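Local structure of FAD-dependent oxidoreductase (Actinomadura kijaniata, 3M9V) at residues 99-104 with 172-177; 203-208 with 231-236; 218-223 with 376-381; 259-264 with 338-343. The protein probably acts as a flavin-dependent oxidoreductase of the acyl-CoA dehydrogenase family on a dTDP-linked sugar in the biosynthesis of D-kijanose. All blocks are in the same frame, centred on the assembly; numbering follows the deposited sequence.

Contact 1: residues 99-104 with 172-177; sequences ALALHM and VSMAPV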
loop_
_atom_site.group_PDB
_atom_site.type_symbol
_atom_site.label_atom_id
_atom_site.label_comp_id
_atom_site.label_asym_id
_atom_site.label_seq_id
_atom_site.Cartn_x
_atom_site.Cartn_y
_atom_site.Cartn_z
ATOM N N ALA A 99 27.920 9.645 2.763
ATOM C CA ALA A 99 27.143 10.661 2.064
ATOM C C ALA A 99 26.453 11.602 3.056
ATOM O O ALA A 99 26.342 12.789 2.771
ATOM C CB ALA A 99 26.097 10.003 1.126
ATOM N N LEU A 100 25.931 11.074 4.156
ATOM C CA LEU A 100 25.111 11.855 5.068
ATOM C C LEU A 100 26.053 12.875 5.732
ATOM O O LEU A 100 25.724 14.062 5.848
ATOM C CB LEU A 100 24.507 10.947 6.144
ATOM C CG LEU A 100 23.787 11.705 7.279
ATOM C CD1 LEU A 100 22.672 12.486 6.651
ATOM C CD2 LEU A 100 23.195 10.791 8.366
ATOM N N ALA A 101 27.236 12.409 6.143
ATOM C CA ALA A 101 28.234 13.328 6.675
ATOM C C ALA A 101 28.687 14.340 5.633
ATOM O O ALA A 101 28.729 15.510 5.958
ATOM C CB ALA A 101 29.451 12.611 7.253
ATOM N N LEU A 102 29.054 13.908 4.419
ATOM C CA LEU A 102 29.390 14.870 3.376
ATOM C C LEU A 102 28.341 15.944 3.081
ATOM O O LEU A 102 28.700 17.090 2.810
ATOM C CB LEU A 102 29.757 14.149 2.078
ATOM C CG LEU A 102 30.247 15.016 0.920
ATOM C CD1 LEU A 102 31.562 15.653 1.395
ATOM C CD2 LEU A 102 30.536 14.102 -0.276
ATOM N N HIS A 103 27.060 15.579 3.071
ATOM C CA HIS A 103 25.990 16.553 2.888
ATOM C C HIS A 103 26.140 17.733 3.868
ATOM O O HIS A 103 25.878 18.870 3.476
ATOM C CB HIS A 103 24.609 15.929 3.127
ATOM C CG HIS A 103 23.515 16.940 3.274
ATOM N ND1 HIS A 103 23.077 17.402 4.501
ATOM C CD2 HIS A 103 22.805 17.621 2.340
ATOM C CE1 HIS A 103 22.118 18.297 4.322
ATOM N NE2 HIS A 103 21.950 18.461 3.018
ATOM N N MET A 104 26.546 17.498 5.114
ATOM C CA MET A 104 26.599 18.603 6.110
ATOM C C MET A 104 27.656 19.614 5.640
ATOM O O MET A 104 27.466 20.829 5.690
ATOM C CB MET A 104 27.053 18.073 7.488
ATOM C CG MET A 104 26.101 17.069 8.192
ATOM S SD MET A 104 24.355 17.551 8.167
ATOM C CE MET A 104 24.463 18.921 9.307
ATOM N N VAL A 172 24.817 15.188 15.955
ATOM C CA VAL A 172 25.634 16.109 15.154
ATOM C C VAL A 172 26.523 15.292 14.229
ATOM O O VAL A 172 27.617 14.882 14.632
ATOM C CB VAL A 172 26.537 16.977 16.054
ATOM C CG1 VAL A 172 27.308 17.973 15.180
ATOM C CG2 VAL A 172 25.663 17.734 17.092
ATOM N N SER A 173 26.080 15.050 12.998
ATOM C CA SER A 173 26.853 14.197 12.092
ATOM C C SER A 173 28.209 14.799 11.697
ATOM O O SER A 173 28.317 16.025 11.597
ATOM C CB SER A 173 26.043 13.951 10.805
ATOM O OG SER A 173 24.822 13.310 11.137
ATOM N N MET A 174 29.198 13.949 11.431
ATOM C CA MET A 174 30.527 14.408 11.024
ATOM C C MET A 174 31.333 15.005 12.185
ATOM O O MET A 174 32.492 15.402 12.005
ATOM C CB MET A 174 30.467 15.404 9.847
ATOM C CG MET A 174 31.805 15.481 9.080
ATOM S SD MET A 174 31.748 16.407 7.541
ATOM C CE MET A 174 30.954 17.933 8.039
ATOM N N ALA A 175 30.724 15.096 13.366
ATOM C CA ALA A 175 31.399 15.724 14.502
ATOM C C ALA A 175 32.818 15.206 14.781
ATOM O O ALA A 175 33.712 15.938 15.192
ATOM C CB ALA A 175 30.531 15.694 15.767
ATOM N N PRO A 176 33.064 13.915 14.535
ATOM C CA PRO A 176 34.401 13.438 14.879
ATOM C C PRO A 176 35.555 14.143 14.161
ATOM O O PRO A 176 36.658 14.189 14.713
ATOM C CB PRO A 176 34.325 11.955 14.515
ATOM C CG PRO A 176 32.872 11.628 14.865
ATOM C CD PRO A 176 32.121 12.806 14.293
ATOM N N VAL A 177 35.339 14.688 12.969
ATOM C CA VAL A 177 36.436 15.368 12.282
ATOM C C VAL A 177 36.133 16.863 12.223
ATOM O O VAL A 177 36.812 17.610 11.525
ATOM C CB VAL A 177 36.738 14.768 10.866
ATOM C CG1 VAL A 177 37.175 13.302 10.970
ATOM C CG2 VAL A 177 35.513 14.799 9.951
#
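Met174 packs on helix 96-118, its CB 3.9 Å from CB of Ala101. CG anti to the backbone N (chi1 -159°) and an extended chi2 bring SD 3.5 Å from the Ala101 carbonyl O; the bend at chi3 (50°) then sets CE 3.9 Å from CB of Met104. Phe56 of helix 53-61 packs on both Ala101 and Met174. The contact joins the helical N-terminal region of the acyl-CoA dehydrogenase fold to the middle beta domain, at the type II turn from Val172 to Ala175 that follows strand 163-172. An alanine in place of Met174 would probably open a gap beside Ala101 and Met104, where the sulfur and methyl now pack. One helical turn beyond Ala101, Met104 curls at chi2 and chi3 and brings its CG 4.1 Å from CB of Ser173. Leu100, one turn earlier in the helix, also approaches this serine, its CD2 4.1 Å from OG. That hydroxyl is hydrogen-bonded to Thr224, and Ser173 belongs to the FMN-binding site seen for this protein, although no flavin is bound to this chain.

Contact 2: residues 203-208 with 231-236; sequences RDTPGF and DCPIPA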
loop_
_atom_site.group_PDB
_atom_site.type_symbol
_atom_site.label_atom_id
_atom_site.label_comp_id
_atom_site.label_asym_id
_atom_site.label_seq_id
_atom_site.Cartn_x
_atom_site.Cartn_y
_atom_site.Cartn_z
ATOM N N ARG A 203 36.974 23.669 17.530
ATOM C CA ARG A 203 37.143 22.466 18.324
ATOM C C ARG A 203 38.023 22.693 19.553
ATOM O O ARG A 203 37.870 22.023 20.571
ATOM C CB ARG A 203 37.757 21.369 17.452
ATOM C CG ARG A 203 37.572 20.013 18.091
ATOM C CD ARG A 203 38.188 18.916 17.235
ATOM N NE ARG A 203 37.781 17.631 17.801
ATOM C CZ ARG A 203 36.874 16.812 17.277
ATOM N NH1 ARG A 203 36.615 15.679 17.917
ATOM N NH2 ARG A 203 36.241 17.110 16.146
ATOM N N ASP A 204 38.969 23.619 19.475
ATOM C CA ASP A 204 39.868 23.816 20.606
ATOM C C ASP A 204 39.331 24.851 21.599
ATOM O O ASP A 204 40.105 25.353 22.404
ATOM C CB ASP A 204 41.223 24.305 20.079
ATOM C CG ASP A 204 41.071 25.530 19.185
ATOM O OD1 ASP A 204 41.480 25.471 18.003
ATOM O OD2 ASP A 204 40.510 26.556 19.633
ATOM N N THR A 205 38.055 25.219 21.560
ATOM C CA THR A 205 37.508 26.149 22.551
ATOM C C THR A 205 37.362 25.482 23.909
ATOM O O THR A 205 36.913 24.346 24.008
ATOM C CB THR A 205 36.109 26.607 22.092
ATOM O OG1 THR A 205 36.240 27.252 20.819
ATOM C CG2 THR A 205 35.410 27.522 23.096
ATOM N N PRO A 206 37.719 26.187 24.994
ATOM C CA PRO A 206 37.650 25.580 26.323
ATOM C C PRO A 206 36.197 25.260 26.694
ATOM O O PRO A 206 35.300 26.035 26.348
ATOM C CB PRO A 206 38.154 26.701 27.251
ATOM C CG PRO A 206 38.797 27.709 26.361
ATOM C CD PRO A 206 38.157 27.593 25.019
ATOM N N GLY A 207 35.943 24.187 27.432
ATOM C CA GLY A 207 34.551 23.849 27.726
ATOM C C GLY A 207 33.807 23.033 26.674
ATOM O O GLY A 207 32.678 22.591 26.904
ATOM N N PHE A 208 34.445 22.816 25.527
ATOM C CA PHE A 208 33.824 22.176 24.361
ATOM C C PHE A 208 34.206 20.703 24.338
ATOM O O PHE A 208 35.390 20.390 24.264
ATOM C CB PHE A 208 34.256 22.804 23.029
ATOM C CG PHE A 208 33.544 22.204 21.837
ATOM C CD1 PHE A 208 32.166 22.304 21.712
ATOM C CD2 PHE A 208 34.234 21.489 20.875
ATOM C CE1 PHE A 208 31.501 21.738 20.635
ATOM C CE2 PHE A 208 33.581 20.922 19.794
ATOM C CZ PHE A 208 32.213 21.038 19.678
ATOM N N ASP A 231 30.200 26.600 29.466
ATOM C CA ASP A 231 30.684 27.973 29.435
ATOM C C ASP A 231 31.796 28.213 28.411
ATOM O O ASP A 231 32.890 28.637 28.808
ATOM C CB ASP A 231 31.236 28.326 30.826
ATOM C CG ASP A 231 30.124 28.616 31.827
ATOM O OD1 ASP A 231 28.973 28.868 31.414
ATOM O OD2 ASP A 231 30.351 28.585 33.049
ATOM N N CYS A 232 31.539 27.930 27.134
ATOM C CA CYS A 232 32.562 28.100 26.105
ATOM C C CYS A 232 32.612 29.576 25.761
ATOM O O CYS A 232 31.599 30.160 25.385
ATOM C CB CYS A 232 32.222 27.355 24.806
ATOM S SG CYS A 232 32.120 25.566 25.083
ATOM N N PRO A 233 33.800 30.180 25.872
ATOM C CA PRO A 233 33.907 31.594 25.543
ATOM C C PRO A 233 33.816 31.785 24.033
ATOM O O PRO A 233 34.606 31.202 23.295
ATOM C CB PRO A 233 35.325 31.938 26.032
ATOM C CG PRO A 233 36.054 30.614 25.957
ATOM C CD PRO A 233 35.020 29.683 26.529
ATOM N N ILE A 234 32.855 32.583 23.586
ATOM C CA ILE A 234 32.765 32.911 22.170
ATOM C C ILE A 234 32.856 34.421 22.006
ATOM O O ILE A 234 32.050 35.149 22.593
ATOM C CB ILE A 234 31.385 32.518 21.561
ATOM C CG1 ILE A 234 30.822 31.215 22.149
ATOM C CG2 ILE A 234 31.460 32.609 20.034
ATOM C CD1 ILE A 234 31.508 29.987 21.668
ATOM N N PRO A 235 33.801 34.879 21.178
ATOM C CA PRO A 235 33.930 36.297 20.876
ATOM C C PRO A 235 32.769 36.828 20.025
ATOM O O PRO A 235 32.146 36.072 19.277
ATOM C CB PRO A 235 35.270 36.379 20.145
ATOM C CG PRO A 235 35.502 35.024 19.569
ATOM C CD PRO A 235 34.799 34.049 20.479
ATOM N N ALA A 236 32.449 38.113 20.162
ATOM C CA ALA A 236 31.263 38.702 19.531
ATOM C C ALA A 236 31.231 38.542 18.010
ATOM O O ALA A 236 30.172 38.414 17.396
ATOM C CB ALA A 236 31.153 40.187 19.910
#
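A type II beta turn from Thr205 to Phe208, leading into strand 208-210 of the middle beta domain, packs at the protein surface against the last part of strand 225-234. The methyl CG2 of Thr205 is anti to the backbone N (chi1 -60°, measured to OG1) and comes 3.6 Å from CB of Cys232, while OG1 turns back to a hydrogen bond with the carbonyl O of Thr202. Each branch of the threonine therefore has its own task, one apolar and across the contact, the other polar and within its own loop. At the next residue the carbonyl O of Pro206 receives a CA-H...O contact from Cys232 CA at 3.4 Å. Pro206 and Pro233 cross obliquely, CD of the first lying 3.8 Å from CG of the second. The thiol meets the end of the turn: Cys232 SG is 3.4 Å from the carbonyl C of Gly207 and 4.1 Å from CB of Phe208. A side chain on Gly207 would press against this sulfur, and at its positive phi a CB would also press on the preceding carbonyl O. Phe208 turns its ring off to meet Phe181, and Asp231 forms a salt bridge with Arg156. Asp231 and Cys232 both face Leu165, and Asp231 has positive phi, which together fit a G1 beta bulge where the strand turns a corner at the protein surface.

Contact 3: residues 218-223 with 376-381; sequences GMRASG and LLRDVQ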
loop_
_atom_site.group_PDB
_atom_site.type_symbol
_atom_site.label_atom_id
_atom_site.label_comp_id
_atom_site.label_asym_id
_atom_site.label_seq_id
_atom_site.Cartn_x
_atom_site.Cartn_y
_atom_site.Cartn_z
ATOM N N GLY A 218 21.080 2.165 11.898
ATOM C CA GLY A 218 21.864 2.417 10.681
ATOM C C GLY A 218 22.624 3.739 10.737
ATOM O O GLY A 218 22.661 4.363 11.803
ATOM N N MET A 219 23.180 4.188 9.606
ATOM C CA MET A 219 24.044 5.377 9.518
ATOM C C MET A 219 25.133 5.247 10.599
ATOM O O MET A 219 25.534 6.225 11.248
ATOM C CB MET A 219 23.283 6.711 9.647
ATOM C CG MET A 219 22.242 7.014 8.536
ATOM S SD MET A 219 23.023 6.861 6.890
ATOM C CE MET A 219 21.644 7.287 5.823
ATOM N N ARG A 220 25.599 4.017 10.783
ATOM C CA ARG A 220 26.448 3.719 11.924
ATOM C C ARG A 220 27.794 4.429 11.889
ATOM O O ARG A 220 28.375 4.710 12.943
ATOM C CB ARG A 220 26.550 2.210 12.177
ATOM C CG ARG A 220 25.280 1.678 12.810
ATOM C CD ARG A 220 25.349 0.149 12.975
ATOM N NE ARG A 220 26.511 -0.222 13.778
ATOM C CZ ARG A 220 26.627 -0.077 15.097
ATOM N NH1 ARG A 220 25.649 0.415 15.856
ATOM N NH2 ARG A 220 27.769 -0.444 15.666
ATOM N N ALA A 221 28.251 4.748 10.686
ATOM C CA ALA A 221 29.570 5.338 10.509
ATOM C C ALA A 221 29.505 6.853 10.368
ATOM O O ALA A 221 30.530 7.470 10.030
ATOM C CB ALA A 221 30.290 4.758 9.289
ATOM N N SER A 222 28.341 7.457 10.608
ATOM C CA SER A 222 28.161 8.864 10.225
ATOM C C SER A 222 28.632 9.834 11.302
ATOM O O SER A 222 28.616 11.065 11.108
ATOM C CB SER A 222 26.690 9.189 9.902
ATOM O OG SER A 222 25.874 8.932 11.035
ATOM N N GLY A 223 29.047 9.282 12.435
ATOM C CA GLY A 223 29.596 10.114 13.519
ATOM C C GLY A 223 28.590 11.071 14.138
ATOM O O GLY A 223 28.908 12.242 14.400
ATOM N N LEU A 376 21.631 -1.720 3.946
ATOM C CA LEU A 376 20.813 -0.736 3.228
ATOM C C LEU A 376 19.429 -0.674 3.875
ATOM O O LEU A 376 18.869 0.422 4.023
ATOM C CB LEU A 376 20.648 -1.174 1.782
ATOM C CG LEU A 376 21.986 -1.195 1.018
ATOM C CD1 LEU A 376 21.746 -1.231 -0.488
ATOM C CD2 LEU A 376 22.824 0.040 1.351
ATOM N N LEU A 377 18.921 -1.822 4.326
ATOM C CA LEU A 377 17.638 -1.760 5.020
ATOM C C LEU A 377 17.681 -0.911 6.307
ATOM O O LEU A 377 16.715 -0.212 6.663
ATOM C CB LEU A 377 17.134 -3.170 5.339
ATOM C CG LEU A 377 15.781 -3.203 6.077
ATOM C CD1 LEU A 377 14.622 -2.903 5.109
ATOM C CD2 LEU A 377 15.497 -4.576 6.693
ATOM N N ARG A 378 18.774 -1.039 7.053
ATOM C CA ARG A 378 18.958 -0.149 8.196
ATOM C C ARG A 378 19.222 1.301 7.812
ATOM O O ARG A 378 18.651 2.204 8.448
ATOM C CB ARG A 378 20.084 -0.681 9.086
ATOM C CG ARG A 378 19.731 -2.088 9.578
ATOM C CD ARG A 378 20.781 -2.643 10.580
ATOM N NE ARG A 378 21.926 -3.221 9.886
ATOM C CZ ARG A 378 23.108 -2.609 9.757
ATOM N NH1 ARG A 378 24.122 -3.186 9.137
ATOM N NH2 ARG A 378 23.344 -1.417 10.288
ATOM N N ASP A 379 20.131 1.539 6.867
ATOM C CA ASP A 379 20.455 2.943 6.586
ATOM C C ASP A 379 19.263 3.678 5.971
ATOM O O ASP A 379 19.096 4.890 6.154
ATOM C CB ASP A 379 21.606 3.100 5.587
ATOM C CG ASP A 379 22.912 2.626 6.169
ATOM O OD1 ASP A 379 22.989 2.449 7.393
ATOM O OD2 ASP A 379 23.838 2.408 5.380
ATOM N N VAL A 380 18.457 2.960 5.196
ATOM C CA VAL A 380 17.420 3.668 4.428
ATOM C C VAL A 380 16.339 4.257 5.344
ATOM O O VAL A 380 15.595 5.137 4.895
ATOM C CB VAL A 380 16.754 2.839 3.293
ATOM C CG1 VAL A 380 15.728 1.897 3.884
ATOM C CG2 VAL A 380 16.053 3.750 2.254
ATOM N N GLN A 381 16.271 3.813 6.600
ATOM C CA GLN A 381 15.241 4.276 7.534
ATOM C C GLN A 381 15.557 5.658 8.116
ATOM O O GLN A 381 14.650 6.312 8.627
ATOM C CB GLN A 381 15.002 3.276 8.677
ATOM C CG GLN A 381 14.859 1.784 8.270
ATOM C CD GLN A 381 13.612 1.508 7.442
ATOM O OE1 GLN A 381 12.627 2.255 7.494
ATOM N NE2 GLN A 381 13.676 0.470 6.616
HETATM O O HOH W 1 25.102 1.859 9.054
#
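Gly218 and Asp379 bring their CA atoms to 4.4 Å, where the loop before strand 225-234 passes the C-terminal part of helix 372-379 and then forms a type I turn from Met219 to Ser222. The contact joins the middle beta domain to the C-terminal helical domain of the acyl-CoA dehydrogenase fold, and Tyr367 of a second subunit also packs on Met219. A side chain on Gly218 would clash with the carbonyl O of Arg378. Asp379 keeps CG anti to its carbonyl carbon (chi1 -68°), which directs OD1 to the backbone N of Met219 in a 2.8 Å hydrogen bond, nearly straight at 165° but entering from above the carboxylate plane. An alanine in place of Asp379 would probably leave this buried N-H without its carboxylate acceptor and the nearby water without one of its partners. Met219 sends its CE to 3.5 Å from the carbonyl O of Asp379. CD of Arg220 lies 3.7 Å from NH2 of Arg378; salt bridges of Arg378 to Asp46 and Arg220 to Asp215 probably help offset their like charges. One water donates to OD1 of Asp379 and accepts from the backbone N of Arg220, each at 2.8 Å.

Contact 4: residues 259-264 with 338-343; sequences SSVSVL and RHFQCA. With TYD (thymidine-5'-diphosphate), chain B.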
loop_
_atom_site.group_PDB
_atom_site.type_symbol
_atom_site.label_atom_id
_atom_site.label_comp_id
_atom_site.label_asym_id
_atom_site.label_seq_id
_atom_site.Cartn_x
_atom_site.Cartn_y
_atom_site.Cartn_z
ATOM N N SER A 259 19.501 24.275 3.551
ATOM C CA SER A 259 20.268 23.446 4.469
ATOM C C SER A 259 20.058 21.942 4.387
ATOM O O SER A 259 20.952 21.213 4.812
ATOM C CB SER A 259 19.902 23.799 5.922
ATOM O OG SER A 259 20.450 25.077 6.173
ATOM N N SER A 260 18.891 21.467 3.946
ATOM C CA SER A 260 18.579 20.056 4.134
ATOM C C SER A 260 18.071 19.304 2.918
ATOM O O SER A 260 18.132 18.075 2.900
ATOM C CB SER A 260 17.480 19.904 5.196
ATOM O OG SER A 260 18.082 20.131 6.460
ATOM N N VAL A 261 17.558 20.015 1.920
ATOM C CA VAL A 261 16.826 19.376 0.822
ATOM C C VAL A 261 17.673 18.439 -0.045
ATOM O O VAL A 261 17.182 17.428 -0.583
ATOM C CB VAL A 261 16.007 20.400 -0.026
ATOM C CG1 VAL A 261 16.934 21.207 -0.926
ATOM C CG2 VAL A 261 15.010 19.592 -0.869
ATOM N N SER A 262 18.968 18.737 -0.138
ATOM C CA SER A 262 19.799 17.924 -1.005
ATOM C C SER A 262 20.086 16.521 -0.445
ATOM O O SER A 262 20.494 15.569 -1.149
ATOM C CB SER A 262 20.993 18.755 -1.527
ATOM O OG SER A 262 22.022 18.857 -0.558
ATOM N N VAL A 263 19.890 16.384 0.856
ATOM C CA VAL A 263 20.056 15.097 1.527
ATOM C C VAL A 263 19.096 14.025 0.994
ATOM O O VAL A 263 19.315 12.858 1.273
ATOM C CB VAL A 263 19.903 15.178 3.068
ATOM C CG1 VAL A 263 18.466 14.994 3.475
ATOM C CG2 VAL A 263 20.734 14.069 3.712
ATOM N N LEU A 264 18.075 14.413 0.226
ATOM C CA LEU A 264 17.166 13.484 -0.412
ATOM C C LEU A 264 17.964 12.601 -1.383
ATOM O O LEU A 264 17.582 11.452 -1.553
ATOM C CB LEU A 264 16.046 14.201 -1.189
ATOM C CG LEU A 264 14.969 14.935 -0.359
ATOM C CD1 LEU A 264 13.783 15.532 -1.134
ATOM C CD2 LEU A 264 14.478 14.076 0.832
ATOM N N ARG A 338 7.419 23.746 1.110
ATOM C CA ARG A 338 6.365 22.891 0.585
ATOM C C ARG A 338 6.898 21.929 -0.489
ATOM O O ARG A 338 6.613 20.743 -0.432
ATOM C CB ARG A 338 5.263 23.767 -0.022
ATOM C CG ARG A 338 4.127 22.935 -0.646
ATOM C CD ARG A 338 3.121 22.563 0.434
ATOM N NE ARG A 338 1.789 22.134 -0.018
ATOM C CZ ARG A 338 0.777 22.953 -0.283
ATOM N NH1 ARG A 338 0.937 24.264 -0.195
ATOM N NH2 ARG A 338 -0.397 22.471 -0.655
ATOM N N HIS A 339 7.652 22.401 -1.475
ATOM C CA HIS A 339 8.337 21.464 -2.362
ATOM C C HIS A 339 9.178 20.443 -1.604
ATOM O O HIS A 339 9.068 19.264 -1.930
ATOM C CB HIS A 339 9.285 22.139 -3.356
ATOM C CG HIS A 339 8.582 22.820 -4.493
ATOM N ND1 HIS A 339 8.164 22.148 -5.623
ATOM C CD2 HIS A 339 8.228 24.117 -4.672
ATOM C CE1 HIS A 339 7.617 23.008 -6.468
ATOM N NE2 HIS A 339 7.624 24.205 -5.904
ATOM N N PHE A 340 10.005 20.887 -0.653
ATOM C CA PHE A 340 10.858 20.020 0.174
ATOM C C PHE A 340 9.985 18.985 0.883
ATOM O O PHE A 340 10.211 17.769 0.790
ATOM C CB PHE A 340 11.679 20.865 1.169
ATOM C CG PHE A 340 12.638 20.113 2.067
ATOM C CD1 PHE A 340 13.015 18.784 1.842
ATOM C CD2 PHE A 340 13.162 20.760 3.193
ATOM C CE1 PHE A 340 13.924 18.121 2.696
ATOM C CE2 PHE A 340 14.017 20.092 4.096
ATOM C CZ PHE A 340 14.406 18.762 3.835
ATOM N N GLN A 341 9.001 19.448 1.646
ATOM C CA GLN A 341 8.244 18.482 2.435
ATOM C C GLN A 341 7.350 17.490 1.664
ATOM O O GLN A 341 7.183 16.345 2.087
ATOM C CB GLN A 341 7.513 19.144 3.603
ATOM C CG GLN A 341 8.509 19.969 4.451
ATOM C CD GLN A 341 9.505 19.077 5.182
ATOM O OE1 GLN A 341 9.130 18.032 5.733
ATOM N NE2 GLN A 341 10.771 19.502 5.230
ATOM N N CYS A 342 6.742 17.928 0.570
ATOM C CA CYS A 342 5.950 17.030 -0.265
ATOM C C CYS A 342 6.864 15.893 -0.738
ATOM O O CYS A 342 6.500 14.727 -0.650
ATOM C CB CYS A 342 5.442 17.770 -1.515
ATOM S SG CYS A 342 3.983 18.721 -1.064
ATOM N N ALA A 343 8.029 16.269 -1.247
ATOM C CA ALA A 343 8.987 15.289 -1.793
ATOM C C ALA A 343 9.577 14.382 -0.716
ATOM O O ALA A 343 9.763 13.184 -0.934
ATOM C CB ALA A 343 10.122 15.971 -2.583
HETATM P PA TYD B . 19.405 27.253 8.853
HETATM O O1A TYD B . 20.388 27.224 10.008
HETATM O O2A TYD B . 18.895 25.964 8.235
HETATM O O3A TYD B . 18.154 28.180 9.247
HETATM P PB TYD B . 17.895 28.429 10.814
HETATM O O1B TYD B . 18.161 27.074 11.444
HETATM O O2B TYD B . 16.426 28.794 10.735
HETATM O O3B TYD B . 18.870 29.546 11.138
HETATM O "O5'" TYD B . 19.907 28.237 7.678
HETATM C "C5'" TYD B . 20.046 29.647 7.847
HETATM C "C4'" TYD B . 21.059 29.887 6.736
HETATM O "O4'" TYD B . 20.457 29.720 5.459
HETATM C "C3'" TYD B . 21.693 31.265 6.741
HETATM O "O3'" TYD B . 23.051 30.948 7.055
HETATM C "C2'" TYD B . 21.686 31.695 5.282
HETATM C "C1'" TYD B . 21.089 30.545 4.476
HETATM N N1 TYD B . 20.059 31.038 3.553
HETATM C C2 TYD B . 20.090 30.710 2.262
HETATM O O2 TYD B . 21.020 29.985 1.836
HETATM N N3 TYD B . 19.133 31.180 1.433
HETATM C C4 TYD B . 18.131 31.967 1.892
HETATM O O4 TYD B . 17.258 32.384 1.101
HETATM C C5 TYD B . 18.090 32.317 3.230
HETATM C C5M TYD B . 17.028 33.195 3.836
HETATM C C6 TYD B . 19.092 31.819 4.051
#
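Phe340 holds its CG anti to the backbone N (chi1 -178°), which swings the ring from helix 329-362 across to the segment that continues helix 253-260. Val261 answers with CG2, also anti to its own backbone N, while CG1 takes the crowded position between N and the carbonyl carbon. In consequence CG2 lies 3.5 Å from CD1 of Phe340, and the two side chains run antiparallel past one another. The backbone joins in, for Val261 CA stands over one ring face as a CH-pi donor, 3.9 Å from the centroid and 20° off the normal. On the opposite face NE2 of Gln341 lies 3.3 Å above the ring plane, toward the rim; its hydrogen bond goes to the carbonyl O of Pro388. CB of Ser260 approaches the far end of the ring obliquely, 3.6 Å from CZ. Leu264 CD1 comes to the ring's edge near its plane and also packs 4.0 Å from CB of Ala343. Next to this apolar patch, Ser259 OG is 2.7 Å from O2A of thymidine-5'-diphosphate, and Gly255 O is the other candidate for its single proton. Arg332, Gln256 and Glu115 also bond the nucleotide. The chemistry is thus divided by neighbouring residues: Phe340, Val261 and Leu264 join two elements of the C-terminal helical domain through apolar packing, while Ser259 places a hydroxyl beside the nucleotide's diphosphate.

How the contacts relate
Contacts 1, 3 and 4 are buried, whereas contact 2 lies at the surface, its centre about 25 Å from the centre of the chain. Contacts 1 and 3 both join the middle beta domain to helices, and they touch: Met174 N is 3.0 Å from Ser222 O, a probable hydrogen bond. Contact 4 stays within the C-terminal helical domain yet meets contact 1 through His103, which packs on Ser262. Contact 2 stays within the beta domain and reaches contact 1 through Arg203. Chemistry follows place: thioethers pack in contact 1, a carboxylate and water bind backbone N-H groups in contact 3, an aromatic ring fills contact 4, and prolines, a threonine methyl and a thiol make contact 2.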